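Local coordinates for suppressor protein MPT5 (PDB 5BZ1), which binds short UGU-containing elements in the 3'-untranslated regions of target mRNAs through its Pumilio repeats and represses genes such as HO after transcription, at residues A[32-43]-A[68-77]. Sequence-based numbering, arbitrary orientation.
Sequences LETPSESNMVRD and KLCDYLTAEQ
Arg42 reaches across to the turn at Tyr72-Thr74 as the central polar link. With CG anti to the backbone N (chi1 177°) and a bend at chi3, Arg42 NH1 arrives at Tyr72 O, a hydrogen bond of 2.8 Å, bent at 148°. Arg42 NE makes a salt bridge with Asp43 OD1 at 3.1 Å; the oxygen lies near the guanidinium plane, while NE comes from above the carboxylate plane. Thr74 CG2 lies over one guanidinium face. Asp43 OD1 takes a second hydrogen bond, 2.9 Å from Gln77 NE2, and the two donors come from opposite faces of the carboxylate. Gln77 is itself held: its OE1 accepts from Thr74 N, and Thr74 OG1 accepts from Gln77 N, a capping box that starts helix 75-85. Were Arg42 an alanine, Tyr72 O would probably lose this donor, and Asp43 would keep Gln77 NE2 but lose this positive mate. At the other end, Glu33 OE1 receives Lys68 NZ at 2.7 Å through its anti lone pair, a salt bridge.

Between these polar ends, the Tyr72 ring lays one face over Leu32 O, whose distance to CE1 is 3.2 Å; the same carbonyl accepts from Ser38 OG. Leu32 CB borders the ring at CE2, and its CD1 meets Leu69 CD1 at 3.6 Å, the leucines crossing at about a right angle.

The contact joins Pumilio repeats 1 and 2 in the PUF RNA-binding domain: the end of helix 22-32 and start of helix 38-49 pack against helix 62-69, the Tyr72-Thr74 turn and the start of helix 75-85, with Leu69 continuing onto Met45 and Ile49.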
loop_
_atom_site.group_PDB
_atom_site.type_symbol
_atom_site.label_atom_id
_atom_site.label_comp_id
_atom_site.label_asym_id
_atom_site.label_seq_id
_atom_site.Cartn_x
_atom_site.Cartn_y
_atom_site.Cartn_z
ATOM N N LEU A 32 36.895 11.235 -1.110
ATOM C CA LEU A 32 35.736 11.976 -1.608
ATOM C C LEU A 32 35.215 12.935 -0.543
ATOM O O LEU A 32 34.657 13.987 -0.861
ATOM C CB LEU A 32 34.623 11.017 -2.036
ATOM C CG LEU A 32 34.837 10.262 -3.347
ATOM C CD1 LEU A 32 33.808 9.156 -3.509
ATOM C CD2 LEU A 32 34.766 11.216 -4.520
ATOM N N GLU A 33 35.410 12.569 0.721
ATOM C CA GLU A 33 34.988 13.405 1.838
ATOM C C GLU A 33 36.052 14.440 2.201
ATOM O O GLU A 33 35.856 15.239 3.117
ATOM C CB GLU A 33 34.658 12.546 3.061
ATOM C CG GLU A 33 33.468 11.605 2.883
ATOM C CD GLU A 33 33.287 10.676 4.073
ATOM O OE1 GLU A 33 32.235 10.008 4.161
ATOM O OE2 GLU A 33 34.201 10.614 4.921
ATOM N N THR A 34 37.175 14.414 1.485
ATOM C CA THR A 34 38.264 15.366 1.700
ATOM C C THR A 34 38.153 16.519 0.703
ATOM O O THR A 34 38.500 16.363 -0.469
ATOM C CB THR A 34 39.641 14.695 1.541
ATOM O OG1 THR A 34 39.689 13.503 2.335
ATOM C CG2 THR A 34 40.761 15.643 1.975
ATOM N N PRO A 35 37.676 17.686 1.178
ATOM C CA PRO A 35 37.351 18.861 0.358
ATOM C C PRO A 35 38.456 19.243 -0.626
ATOM O O PRO A 35 38.160 19.509 -1.791
ATOM C CB PRO A 35 37.170 19.967 1.401
ATOM C CG PRO A 35 36.709 19.248 2.625
ATOM C CD PRO A 35 37.468 17.946 2.614
ATOM N N SER A 36 39.704 19.263 -0.168
ATOM C CA SER A 36 40.828 19.631 -1.025
ATOM C C SER A 36 41.003 18.678 -2.211
ATOM O O SER A 36 41.435 19.094 -3.288
ATOM C CB SER A 36 42.126 19.685 -0.214
ATOM O OG SER A 36 42.502 18.395 0.238
ATOM N N GLU A 37 40.661 17.407 -2.014
ATOM C CA GLU A 37 40.943 16.383 -3.014
ATOM C C GLU A 37 39.693 15.773 -3.637
ATOM O O GLU A 37 39.795 14.967 -4.562
ATOM C CB GLU A 37 41.811 15.275 -2.408
ATOM C CG GLU A 37 43.124 15.766 -1.812
ATOM C CD GLU A 37 43.991 14.633 -1.302
ATOM O OE1 GLU A 37 44.778 14.082 -2.098
ATOM O OE2 GLU A 37 43.891 14.297 -0.104
ATOM N N SER A 38 38.524 16.158 -3.129
ATOM C CA SER A 38 37.253 15.558 -3.547
ATOM C C SER A 38 37.050 15.545 -5.065
ATOM O O SER A 38 36.907 14.479 -5.663
ATOM C CB SER A 38 36.073 16.261 -2.872
ATOM O OG SER A 38 34.852 15.626 -3.204
ATOM N N ASN A 39 37.045 16.726 -5.677
ATOM C CA ASN A 39 36.848 16.841 -7.117
ATOM C C ASN A 39 37.863 16.042 -7.933
ATOM O O ASN A 39 37.503 15.378 -8.906
ATOM C CB ASN A 39 36.871 18.310 -7.553
ATOM C CG ASN A 39 35.591 19.047 -7.206
ATOM O OD1 ASN A 39 34.560 18.433 -6.929
ATOM N ND2 ASN A 39 35.650 20.375 -7.230
ATOM N N MET A 40 39.131 16.108 -7.538
ATOM C CA MET A 40 40.184 15.431 -8.293
ATOM C C MET A 40 40.112 13.911 -8.180
ATOM O O MET A 40 40.252 13.208 -9.181
ATOM C CB MET A 40 41.570 15.926 -7.883
ATOM C CG MET A 40 42.670 15.433 -8.804
ATOM S SD MET A 40 44.257 16.172 -8.413
ATOM C CE MET A 40 44.484 15.567 -6.741
ATOM N N VAL A 41 39.887 13.399 -6.972
ATOM C CA VAL A 41 39.764 11.956 -6.804
ATOM C C VAL A 41 38.494 11.454 -7.485
ATOM O O VAL A 41 38.455 10.331 -7.971
ATOM C CB VAL A 41 39.820 11.510 -5.316
ATOM C CG1 VAL A 41 38.462 11.669 -4.639
ATOM C CG2 VAL A 41 40.279 10.068 -5.217
ATOM N N ARG A 42 37.471 12.304 -7.538
ATOM C CA ARG A 42 36.203 11.954 -8.170
ATOM C C ARG A 42 36.413 11.774 -9.669
ATOM O O ARG A 42 36.046 10.742 -10.244
ATOM C CB ARG A 42 35.163 13.051 -7.916
ATOM C CG ARG A 42 33.811 12.823 -8.590
ATOM C CD ARG A 42 32.976 14.098 -8.605
ATOM N NE ARG A 42 33.619 15.144 -9.392
ATOM C CZ ARG A 42 33.298 16.433 -9.347
ATOM N NH1 ARG A 42 32.335 16.858 -8.544
ATOM N NH2 ARG A 42 33.955 17.302 -10.104
ATOM N N ASP A 43 37.023 12.779 -10.289
ATOM C CA ASP A 43 37.246 12.788 -11.727
ATOM C C ASP A 43 38.206 11.685 -12.185
ATOM O O ASP A 43 37.964 11.030 -13.197
ATOM C CB ASP A 43 37.750 14.164 -12.173
ATOM C CG ASP A 43 36.732 15.265 -11.929
ATOM O OD1 ASP A 43 35.533 14.947 -11.804
ATOM O OD2 ASP A 43 37.134 16.447 -11.869
ATOM N N LYS A 68 28.404 6.591 -2.397
ATOM C CA LYS A 68 29.118 7.782 -1.950
ATOM C C LYS A 68 29.294 8.740 -3.122
ATOM O O LYS A 68 29.064 9.945 -3.000
ATOM C CB LYS A 68 30.488 7.417 -1.373
ATOM C CG LYS A 68 31.036 8.463 -0.411
ATOM C CD LYS A 68 30.092 8.616 0.776
ATOM C CE LYS A 68 30.478 9.788 1.647
ATOM N NZ LYS A 68 29.857 9.673 2.994
ATOM N N LEU A 69 29.692 8.179 -4.258
ATOM C CA LEU A 69 29.902 8.933 -5.486
ATOM C C LEU A 69 28.662 9.748 -5.869
ATOM O O LEU A 69 28.783 10.863 -6.380
ATOM C CB LEU A 69 30.278 7.963 -6.606
ATOM C CG LEU A 69 31.458 8.264 -7.528
ATOM C CD1 LEU A 69 32.459 9.203 -6.877
ATOM C CD2 LEU A 69 32.133 6.958 -7.929
ATOM N N CYS A 70 27.476 9.199 -5.602
ATOM C CA CYS A 70 26.218 9.893 -5.891
ATOM C C CYS A 70 26.095 11.251 -5.198
ATOM O O CYS A 70 25.337 12.114 -5.645
ATOM C CB CYS A 70 25.017 9.018 -5.517
ATOM S SG CYS A 70 24.721 7.656 -6.661
ATOM N N ASP A 71 26.838 11.440 -4.112
ATOM C CA ASP A 71 26.804 12.699 -3.377
ATOM C C ASP A 71 27.745 13.752 -3.974
ATOM O O ASP A 71 27.725 14.907 -3.557
ATOM C CB ASP A 71 27.151 12.469 -1.902
ATOM C CG ASP A 71 26.038 11.773 -1.138
ATOM O OD1 ASP A 71 24.861 11.924 -1.527
ATOM O OD2 ASP A 71 26.344 11.083 -0.139
ATOM N N TYR A 72 28.554 13.355 -4.955
ATOM C CA TYR A 72 29.610 14.231 -5.469
ATOM C C TYR A 72 29.639 14.389 -6.994
ATOM O O TYR A 72 30.200 15.358 -7.506
ATOM C CB TYR A 72 30.980 13.752 -4.974
ATOM C CG TYR A 72 31.110 13.711 -3.469
ATOM C CD1 TYR A 72 31.457 14.847 -2.754
ATOM C CD2 TYR A 72 30.888 12.536 -2.763
ATOM C CE1 TYR A 72 31.580 14.816 -1.379
ATOM C CE2 TYR A 72 31.007 12.498 -1.386
ATOM C CZ TYR A 72 31.354 13.642 -0.702
ATOM O OH TYR A 72 31.475 13.611 0.666
ATOM N N LEU A 73 29.046 13.437 -7.713
ATOM C CA LEU A 73 29.052 13.450 -9.179
ATOM C C LEU A 73 28.417 14.714 -9.764
ATOM O O LEU A 73 27.428 15.223 -9.234
ATOM C CB LEU A 73 28.326 12.221 -9.742
ATOM C CG LEU A 73 28.948 10.837 -9.543
ATOM C CD1 LEU A 73 28.081 9.753 -10.174
ATOM C CD2 LEU A 73 30.353 10.789 -10.114
ATOM N N THR A 74 28.993 15.221 -10.852
ATOM C CA THR A 74 28.370 16.297 -11.614
ATOM C C THR A 74 27.123 15.735 -12.282
ATOM O O THR A 74 26.957 14.520 -12.357
ATOM C CB THR A 74 29.301 16.830 -12.714
ATOM O OG1 THR A 74 29.553 15.791 -13.668
ATOM C CG2 THR A 74 30.626 17.314 -12.125
ATOM N N ALA A 75 26.253 16.614 -12.772
ATOM C CA ALA A 75 25.059 16.176 -13.486
ATOM C C ALA A 75 25.440 15.365 -14.721
ATOM O O ALA A 75 24.808 14.352 -15.024
ATOM C CB ALA A 75 24.207 17.362 -13.875
ATOM N N GLU A 76 26.468 15.823 -15.432
ATOM C CA GLU A 76 26.974 15.103 -16.596
ATOM C C GLU A 76 27.435 13.697 -16.221
ATOM O O GLU A 76 27.081 12.725 -16.891
ATOM C CB GLU A 76 28.129 15.865 -17.249
ATOM C CG GLU A 76 27.731 16.678 -18.468
ATOM C CD GLU A 76 28.925 17.076 -19.319
ATOM O OE1 GLU A 76 30.032 17.235 -18.761
ATOM O OE2 GLU A 76 28.753 17.225 -20.548
ATOM N N GLN A 77 28.225 13.597 -15.155
ATOM C CA GLN A 77 28.740 12.310 -14.693
ATOM C C GLN A 77 27.627 11.346 -14.278
ATOM O O GLN A 77 27.694 10.153 -14.573
ATOM C CB GLN A 77 29.739 12.503 -13.544
ATOM C CG GLN A 77 31.124 12.997 -13.979
ATOM C CD GLN A 77 31.984 13.450 -12.807
ATOM O OE1 GLN A 77 31.469 13.810 -11.747
ATOM N NE2 GLN A 77 33.300 13.435 -12.995
#